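Local coordinates for hypothetical protein PH0226 (Pyrococcus horikoshii, PDB 1VE3) that binds S-adenosylmethionine and probably acts as a SAM-dependent methyltransferase, although its substrate is not known, at residues K37-V42 against Y59-V64; F52-E57 against K81-N86. All blocks are in the same frame, centred on the assembly; numbering follows the deposited sequence.

Contact 1 (K37-V42 against Y59-V64); sequences KKRGKV and YGFEVV
Val-42 and Glu-62 are joined by the middle of three backbone hydrogen bonds that pair the two parallel strands. Val-42 N gives its proton to Glu-62 O at 2.8 Å, almost straight at 173°. Before it, Glu-62 N reaches Gly-40 O at 3.1 Å. After it, Val-64 N reaches Val-42 O at 3.0 Å. The other edge of the first strand is also used: Lys-41 N is hydrogen-bonded to the Asp-105 carboxylate (OD2), and its backbone to those of Asp-105 and Tyr-106 in strand 104-110. Lys-38 O is held by the Tyr-106 hydroxyl, and Tyr-59 OH by Glu-29. The Arg-39 chain is bent at chi2 (-53°), which carries CD over one face of the Phe-61 ring, 3.7 Å from its centroid. Tyr-59 O lies over a face of the guanidinium, but its angle to NE is too poor for a hydrogen bond. Val-42 CG2 packs obliquely on Phe-61 CD1 at 3.5 Å. On the opposite side of the sheet, Lys-41 NZ and Glu-62 OE1 stand 4.1 Å apart, not in contact. The backbone bonds thus hold together the first residues of both strands of this Rossmann-like beta-alpha-beta unit, while the lysine-glutamate attraction is probably modest.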
ATOM      1  N   LYS A  37      -5.813 -19.181  12.571  1.00 51.71           N
ATOM      2  CA  LYS A  37      -5.282 -19.180  13.925  1.00 52.73           C
ATOM      3  C   LYS A  37      -4.259 -20.294  14.113  1.00 52.22           C
ATOM      4  O   LYS A  37      -3.183 -20.065  14.665  1.00 53.61           O
ATOM      5  CB  LYS A  37      -6.425 -19.316  14.933  1.00 54.58           C
ATOM      6  CG  LYS A  37      -7.360 -18.111  14.955  1.00 55.75           C
ATOM      7  CD  LYS A  37      -8.475 -18.287  15.975  1.00 58.55           C
ATOM      8  CE  LYS A  37      -9.298 -17.015  16.138  1.00 60.56           C
ATOM      9  NZ  LYS A  37      -9.950 -16.575  14.870  1.00 60.30           N
ATOM     10  N   LYS A  38      -4.581 -21.496  13.644  1.00 51.83           N
ATOM     11  CA  LYS A  38      -3.652 -22.615  13.767  1.00 51.31           C
ATOM     12  C   LYS A  38      -2.616 -22.587  12.648  1.00 50.94           C
ATOM     13  O   LYS A  38      -2.965 -22.622  11.467  1.00 51.12           O
ATOM     14  CB  LYS A  38      -4.401 -23.949  13.726  1.00 52.86           C
ATOM     15  CG  LYS A  38      -3.494 -25.160  13.913  1.00 52.88           C
ATOM     16  CD  LYS A  38      -4.285 -26.452  14.038  1.00 54.75           C
ATOM     17  CE  LYS A  38      -3.388 -27.598  14.498  1.00 55.58           C
ATOM     18  NZ  LYS A  38      -4.126 -28.880  14.701  1.00 55.26           N
ATOM     19  N   ARG A  39      -1.342 -22.525  13.019  1.00 49.25           N
ATOM     20  CA  ARG A  39      -0.273 -22.494  12.032  1.00 49.18           C
ATOM     21  C   ARG A  39      -0.203 -23.839  11.335  1.00 48.33           C
ATOM     22  O   ARG A  39      -0.692 -24.840  11.862  1.00 49.21           O
ATOM     23  CB  ARG A  39       1.076 -22.191  12.697  1.00 48.48           C
ATOM     24  CG  ARG A  39       1.055 -20.988  13.632  1.00 50.70           C
ATOM     25  CD  ARG A  39       0.486 -19.757  12.955  1.00 51.11           C
ATOM     26  NE  ARG A  39       0.306 -18.653  13.892  1.00 54.17           N
ATOM     27  CZ  ARG A  39      -0.342 -17.527  13.609  1.00 54.24           C
ATOM     28  NH1 ARG A  39      -0.876 -17.348  12.409  1.00 56.46           N
ATOM     29  NH2 ARG A  39      -0.465 -16.581  14.527  1.00 55.05           N
ATOM     30  N   GLY A  40       0.406 -23.858  10.153  1.00 46.38           N
ATOM     31  CA  GLY A  40       0.529 -25.092   9.403  1.00 45.45           C
ATOM     32  C   GLY A  40       1.236 -24.899   8.076  1.00 44.58           C
ATOM     33  O   GLY A  40       1.937 -23.908   7.872  1.00 46.25           O
ATOM     34  N   LYS A  41       1.048 -25.847   7.167  1.00 44.05           N
ATOM     35  CA  LYS A  41       1.674 -25.787   5.850  1.00 43.08           C
ATOM     36  C   LYS A  41       0.738 -25.058   4.880  1.00 42.80           C
ATOM     37  O   LYS A  41      -0.392 -25.496   4.641  1.00 41.70           O
ATOM     38  CB  LYS A  41       1.953 -27.207   5.364  1.00 43.68           C
ATOM     39  CG  LYS A  41       3.002 -27.314   4.286  1.00 46.85           C
ATOM     40  CD  LYS A  41       3.528 -28.740   4.216  1.00 48.95           C
ATOM     41  CE  LYS A  41       4.701 -28.861   3.258  1.00 49.87           C
ATOM     42  NZ  LYS A  41       5.364 -30.189   3.392  1.00 50.54           N
ATOM     43  N   VAL A  42       1.211 -23.947   4.319  1.00 41.42           N
ATOM     44  CA  VAL A  42       0.397 -23.155   3.405  1.00 39.81           C
ATOM     45  C   VAL A  42       0.884 -23.148   1.958  1.00 38.33           C
ATOM     46  O   VAL A  42       2.086 -23.115   1.695  1.00 36.41           O
ATOM     47  CB  VAL A  42       0.312 -21.685   3.877  1.00 41.09           C
ATOM     48  CG1 VAL A  42      -0.670 -20.915   3.010  1.00 42.44           C
ATOM     49  CG2 VAL A  42      -0.101 -21.629   5.339  1.00 41.25           C
ATOM     50  N   TYR A  59       4.232 -14.789  10.235  1.00 52.68           N
ATOM     51  CA  TYR A  59       3.232 -15.125  11.238  1.00 52.68           C
ATOM     52  C   TYR A  59       3.439 -16.548  11.743  1.00 51.47           C
ATOM     53  O   TYR A  59       2.621 -17.080  12.496  1.00 50.60           O
ATOM     54  CB  TYR A  59       1.829 -14.967  10.655  1.00 54.72           C
ATOM     55  CG  TYR A  59       1.243 -13.590  10.849  1.00 57.85           C
ATOM     56  CD1 TYR A  59       0.799 -13.173  12.104  1.00 58.79           C
ATOM     57  CD2 TYR A  59       1.125 -12.705   9.783  1.00 58.94           C
ATOM     58  CE1 TYR A  59       0.247 -11.912  12.291  1.00 61.11           C
ATOM     59  CE2 TYR A  59       0.575 -11.440   9.956  1.00 61.44           C
ATOM     60  CZ  TYR A  59       0.136 -11.048  11.212  1.00 62.61           C
ATOM     61  OH  TYR A  59      -0.432  -9.802  11.385  1.00 62.91           O
ATOM     62  N   GLY A  60       4.538 -17.159  11.316  1.00 49.56           N
ATOM     63  CA  GLY A  60       4.847 -18.507  11.750  1.00 50.44           C
ATOM     64  C   GLY A  60       4.211 -19.620  10.939  1.00 50.13           C
ATOM     65  O   GLY A  60       3.725 -20.595  11.506  1.00 51.16           O
ATOM     66  N   PHE A  61       4.208 -19.478   9.617  1.00 48.87           N
ATOM     67  CA  PHE A  61       3.647 -20.497   8.736  1.00 47.16           C
ATOM     68  C   PHE A  61       4.735 -21.048   7.825  1.00 47.67           C
ATOM     69  O   PHE A  61       5.684 -20.343   7.482  1.00 48.18           O
ATOM     70  CB  PHE A  61       2.534 -19.906   7.868  1.00 45.80           C
ATOM     71  CG  PHE A  61       1.232 -19.724   8.584  1.00 44.87           C
ATOM     72  CD1 PHE A  61       0.341 -20.784   8.710  1.00 43.85           C
ATOM     73  CD2 PHE A  61       0.890 -18.493   9.129  1.00 44.73           C
ATOM     74  CE1 PHE A  61      -0.872 -20.620   9.366  1.00 43.16           C
ATOM     75  CE2 PHE A  61      -0.318 -18.317   9.788  1.00 44.50           C
ATOM     76  CZ  PHE A  61      -1.204 -19.384   9.909  1.00 44.99           C
ATOM     77  N   GLU A  62       4.600 -22.315   7.448  1.00 47.97           N
ATOM     78  CA  GLU A  62       5.547 -22.959   6.544  1.00 47.82           C
ATOM     79  C   GLU A  62       4.939 -22.694   5.169  1.00 47.44           C
ATOM     80  O   GLU A  62       3.907 -23.277   4.817  1.00 47.23           O
ATOM     81  CB  GLU A  62       5.610 -24.460   6.835  1.00 47.16           C
ATOM     82  CG  GLU A  62       6.612 -25.216   5.984  1.00 49.98           C
ATOM     83  CD  GLU A  62       6.642 -26.697   6.301  1.00 50.63           C
ATOM     84  OE1 GLU A  62       7.390 -27.434   5.625  1.00 50.68           O
ATOM     85  OE2 GLU A  62       5.918 -27.122   7.226  1.00 50.58           O
ATOM     86  N   VAL A  63       5.580 -21.826   4.390  1.00 45.55           N
ATOM     87  CA  VAL A  63       5.034 -21.434   3.092  1.00 43.30           C
ATOM     88  C   VAL A  63       5.682 -21.915   1.801  1.00 42.45           C
ATOM     89  O   VAL A  63       6.905 -21.960   1.666  1.00 43.49           O
ATOM     90  CB  VAL A  63       4.936 -19.893   3.008  1.00 41.86           C
ATOM     91  CG1 VAL A  63       4.205 -19.483   1.742  1.00 41.40           C
ATOM     92  CG2 VAL A  63       4.234 -19.359   4.239  1.00 40.44           C
ATOM     93  N   VAL A  64       4.826 -22.252   0.842  1.00 40.39           N
ATOM     94  CA  VAL A  64       5.254 -22.684  -0.480  1.00 40.94           C
ATOM     95  C   VAL A  64       4.486 -21.843  -1.496  1.00 39.84           C
ATOM     96  O   VAL A  64       3.252 -21.816  -1.489  1.00 40.58           O
ATOM     97  CB  VAL A  64       4.929 -24.160  -0.733  1.00 41.53           C
ATOM     98  CG1 VAL A  64       5.450 -24.568  -2.095  1.00 43.17           C
ATOM     99  CG2 VAL A  64       5.543 -25.024   0.361  1.00 46.03           C
TER

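Contact 2 (F52-E57 against K81-N86); sequences FSFLLE and KSRESN
Phe-54 and Ser-85 mark the nearest backbone approach, CA to CA 7.1 Å, where helix 51-58 faces the turn after helix 70-82; that turn is a Schellman motif with Glu-84 at positive phi. Glu-57 carries the polar part. Its CG is anti to the backbone N (chi1 175°) and the chain runs on extended, bringing the carboxylate to the turn. OE2 accepts the Asn-86 backbone N-H at 2.6 Å, nearly along its C-O axis. Ser-85 OG lies close to both carboxylate oxygens, but its place is less sure and which oxygen it bonds is not settled. The same hydroxyl is also placed to accept the Val-87 N-H, with the same doubt. Ser-85 CB lies 3.7 Å from Phe-54 CD1. Arg-83 NH1 comes within 3.8 Å of Phe-54 CB, the guanidinium and ring planes 50° apart. The charge of Arg-83 is met by Glu-173 of the second subunit. An alanine at Glu-57 would probably leave Asn-86 N without this acceptor and the turn less firmly tied to the helix. One carboxylate thus anchors the chain leading into strand 88-91, and the neighbouring arginine turns its charge to the dimer interface.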
ATOM      1  N   PHE A  52       2.144 -12.134  -0.203  1.00 31.49           N
ATOM      2  CA  PHE A  52       1.358 -12.758   0.856  1.00 33.14           C
ATOM      3  C   PHE A  52       2.072 -13.950   1.479  1.00 33.28           C
ATOM      4  O   PHE A  52       1.725 -14.384   2.570  1.00 32.04           O
ATOM      5  CB  PHE A  52      -0.027 -13.149   0.322  1.00 30.76           C
ATOM      6  CG  PHE A  52      -0.945 -11.979   0.152  1.00 30.13           C
ATOM      7  CD1 PHE A  52      -1.657 -11.478   1.233  1.00 29.83           C
ATOM      8  CD2 PHE A  52      -1.040 -11.325  -1.070  1.00 30.65           C
ATOM      9  CE1 PHE A  52      -2.450 -10.340   1.104  1.00 30.10           C
ATOM     10  CE2 PHE A  52      -1.835 -10.182  -1.211  1.00 30.80           C
ATOM     11  CZ  PHE A  52      -2.537  -9.693  -0.122  1.00 28.67           C
ATOM     12  N   SER A  53       3.076 -14.468   0.787  1.00 35.06           N
ATOM     13  CA  SER A  53       3.840 -15.584   1.318  1.00 37.94           C
ATOM     14  C   SER A  53       4.679 -15.061   2.487  1.00 38.69           C
ATOM     15  O   SER A  53       4.593 -15.572   3.600  1.00 39.08           O
ATOM     16  CB  SER A  53       4.742 -16.174   0.234  1.00 37.88           C
ATOM     17  OG  SER A  53       3.971 -16.806  -0.772  1.00 35.99           O
ATOM     18  N   PHE A  54       5.474 -14.026   2.229  1.00 38.80           N
ATOM     19  CA  PHE A  54       6.313 -13.433   3.262  1.00 37.80           C
ATOM     20  C   PHE A  54       5.465 -13.040   4.465  1.00 39.38           C
ATOM     21  O   PHE A  54       5.874 -13.221   5.610  1.00 38.71           O
ATOM     22  CB  PHE A  54       7.052 -12.212   2.706  1.00 35.13           C
ATOM     23  CG  PHE A  54       7.869 -12.514   1.484  1.00 33.45           C
ATOM     24  CD1 PHE A  54       8.741 -13.601   1.473  1.00 32.89           C
ATOM     25  CD2 PHE A  54       7.739 -11.748   0.331  1.00 34.22           C
ATOM     26  CE1 PHE A  54       9.463 -13.925   0.335  1.00 30.78           C
ATOM     27  CE2 PHE A  54       8.461 -12.064  -0.820  1.00 33.33           C
ATOM     28  CZ  PHE A  54       9.326 -13.158  -0.817  1.00 33.40           C
ATOM     29  N   LEU A  55       4.278 -12.507   4.208  1.00 40.59           N
ATOM     30  CA  LEU A  55       3.395 -12.117   5.302  1.00 43.39           C
ATOM     31  C   LEU A  55       3.065 -13.318   6.194  1.00 44.97           C
ATOM     32  O   LEU A  55       3.164 -13.234   7.420  1.00 45.00           O
ATOM     33  CB  LEU A  55       2.096 -11.526   4.761  1.00 45.05           C
ATOM     34  CG  LEU A  55       1.055 -11.210   5.830  1.00 46.28           C
ATOM     35  CD1 LEU A  55       1.587 -10.111   6.734  1.00 45.81           C
ATOM     36  CD2 LEU A  55      -0.253 -10.787   5.173  1.00 46.85           C
ATOM     37  N   LEU A  56       2.669 -14.432   5.581  1.00 44.21           N
ATOM     38  CA  LEU A  56       2.327 -15.630   6.344  1.00 46.18           C
ATOM     39  C   LEU A  56       3.552 -16.221   7.024  1.00 46.52           C
ATOM     40  O   LEU A  56       3.476 -16.681   8.163  1.00 45.90           O
ATOM     41  CB  LEU A  56       1.680 -16.691   5.445  1.00 46.31           C
ATOM     42  CG  LEU A  56       0.253 -16.434   4.942  1.00 47.09           C
ATOM     43  CD1 LEU A  56      -0.278 -17.699   4.265  1.00 47.85           C
ATOM     44  CD2 LEU A  56      -0.649 -16.051   6.109  1.00 45.85           C
ATOM     45  N   GLU A  57       4.677 -16.212   6.319  1.00 47.12           N
ATOM     46  CA  GLU A  57       5.920 -16.738   6.867  1.00 49.62           C
ATOM     47  C   GLU A  57       6.303 -16.019   8.160  1.00 50.62           C
ATOM     48  O   GLU A  57       6.843 -16.633   9.077  1.00 52.09           O
ATOM     49  CB  GLU A  57       7.057 -16.587   5.859  1.00 49.88           C
ATOM     50  CG  GLU A  57       8.408 -17.011   6.414  1.00 51.42           C
ATOM     51  CD  GLU A  57       9.562 -16.530   5.564  1.00 51.92           C
ATOM     52  OE1 GLU A  57       9.673 -15.303   5.357  1.00 52.40           O
ATOM     53  OE2 GLU A  57      10.362 -17.373   5.105  1.00 53.66           O
ATOM     54  N   LYS A  81      15.291 -13.260  -1.020  1.00 52.78           N
ATOM     55  CA  LYS A  81      16.709 -13.108  -0.726  1.00 55.07           C
ATOM     56  C   LYS A  81      16.916 -11.853   0.117  1.00 55.37           C
ATOM     57  O   LYS A  81      17.496 -11.910   1.203  1.00 55.71           O
ATOM     58  CB  LYS A  81      17.506 -13.006  -2.029  1.00 56.59           C
ATOM     59  CG  LYS A  81      18.999 -13.245  -1.878  1.00 58.13           C
ATOM     60  CD  LYS A  81      19.698 -13.174  -3.231  1.00 59.12           C
ATOM     61  CE  LYS A  81      21.161 -13.598  -3.145  1.00 60.10           C
ATOM     62  NZ  LYS A  81      21.950 -12.757  -2.203  1.00 60.47           N
ATOM     63  N   SER A  82      16.422 -10.722  -0.380  1.00 55.10           N
ATOM     64  CA  SER A  82      16.562  -9.455   0.326  1.00 55.59           C
ATOM     65  C   SER A  82      15.899  -9.471   1.699  1.00 56.06           C
ATOM     66  O   SER A  82      16.351  -8.790   2.617  1.00 56.31           O
ATOM     67  CB  SER A  82      15.982  -8.311  -0.511  1.00 55.35           C
ATOM     68  OG  SER A  82      14.600  -8.492  -0.740  1.00 56.93           O
ATOM     69  N   ARG A  83      14.827 -10.243   1.842  1.00 56.84           N
ATOM     70  CA  ARG A  83      14.142 -10.325   3.127  1.00 58.03           C
ATOM     71  C   ARG A  83      14.620 -11.523   3.933  1.00 57.74           C
ATOM     72  O   ARG A  83      14.141 -11.759   5.040  1.00 57.40           O
ATOM     73  CB  ARG A  83      12.623 -10.412   2.935  1.00 59.27           C
ATOM     74  CG  ARG A  83      11.989  -9.130   2.426  1.00 60.79           C
ATOM     75  CD  ARG A  83      10.490  -9.144   2.636  1.00 61.04           C
ATOM     76  NE  ARG A  83       9.876  -7.880   2.247  1.00 61.11           N
ATOM     77  CZ  ARG A  83       8.585  -7.603   2.397  1.00 61.24           C
ATOM     78  NH1 ARG A  83       7.774  -8.505   2.933  1.00 59.84           N
ATOM     79  NH2 ARG A  83       8.104  -6.432   2.001  1.00 60.20           N
ATOM     80  N   GLU A  84      15.570 -12.270   3.378  1.00 57.65           N
ATOM     81  CA  GLU A  84      16.096 -13.451   4.052  1.00 57.86           C
ATOM     82  C   GLU A  84      14.936 -14.343   4.484  1.00 57.07           C
ATOM     83  O   GLU A  84      14.737 -14.610   5.666  1.00 56.70           O
ATOM     84  CB  GLU A  84      16.947 -13.029   5.256  1.00 58.28           C
ATOM     85  CG  GLU A  84      18.321 -12.503   4.852  1.00 59.00           C
ATOM     86  CD  GLU A  84      19.076 -11.847   5.995  1.00 61.13           C
ATOM     87  OE1 GLU A  84      20.304 -11.645   5.850  1.00 60.30           O
ATOM     88  OE2 GLU A  84      18.446 -11.525   7.028  1.00 59.73           O
ATOM     89  N   SER A  85      14.179 -14.796   3.491  1.00 56.91           N
ATOM     90  CA  SER A  85      13.014 -15.642   3.701  1.00 56.61           C
ATOM     91  C   SER A  85      13.293 -17.087   3.306  1.00 56.84           C
ATOM     92  O   SER A  85      14.090 -17.353   2.402  1.00 56.65           O
ATOM     93  CB  SER A  85      11.841 -15.106   2.874  1.00 56.67           C
ATOM     94  OG  SER A  85      10.685 -15.907   3.032  1.00 55.60           O
ATOM     95  N   ASN A  86      12.625 -18.014   3.987  1.00 56.71           N
ATOM     96  CA  ASN A  86      12.781 -19.438   3.714  1.00 56.38           C
ATOM     97  C   ASN A  86      11.622 -19.987   2.886  1.00 56.02           C
ATOM     98  O   ASN A  86      11.473 -21.202   2.739  1.00 56.20           O
ATOM     99  CB  ASN A  86      12.889 -20.219   5.025  1.00 56.98           C
ATOM    100  CG  ASN A  86      14.158 -19.905   5.785  1.00 58.20           C
ATOM    101  OD1 ASN A  86      15.264 -20.095   5.275  1.00 59.12           O
ATOM    102  ND2 ASN A  86      14.008 -19.422   7.013  1.00 58.05           N
TER

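From the N terminus, the chain passes through 37-42 into strand 41-45, then enters helix 51-58, which holds 52-57. It returns through 59-64 into strand 62-67, where contact 1 closes the first loop, a beta-alpha-beta crossover. Helix 70-82 follows, and contact 2 closes a second loop when 81-86 meets 52-57. The segments alternate along the chain, so the two loops cross. Helix 51-58 is the shared element. Its Leu-56 packs on Val-42, its Ser-53 touches Val-63, and Leu-56 O probably bonds Phe-61 N. Together the contacts tie two neighbouring strands, the connecting helix and the approach to edge strand 88-91.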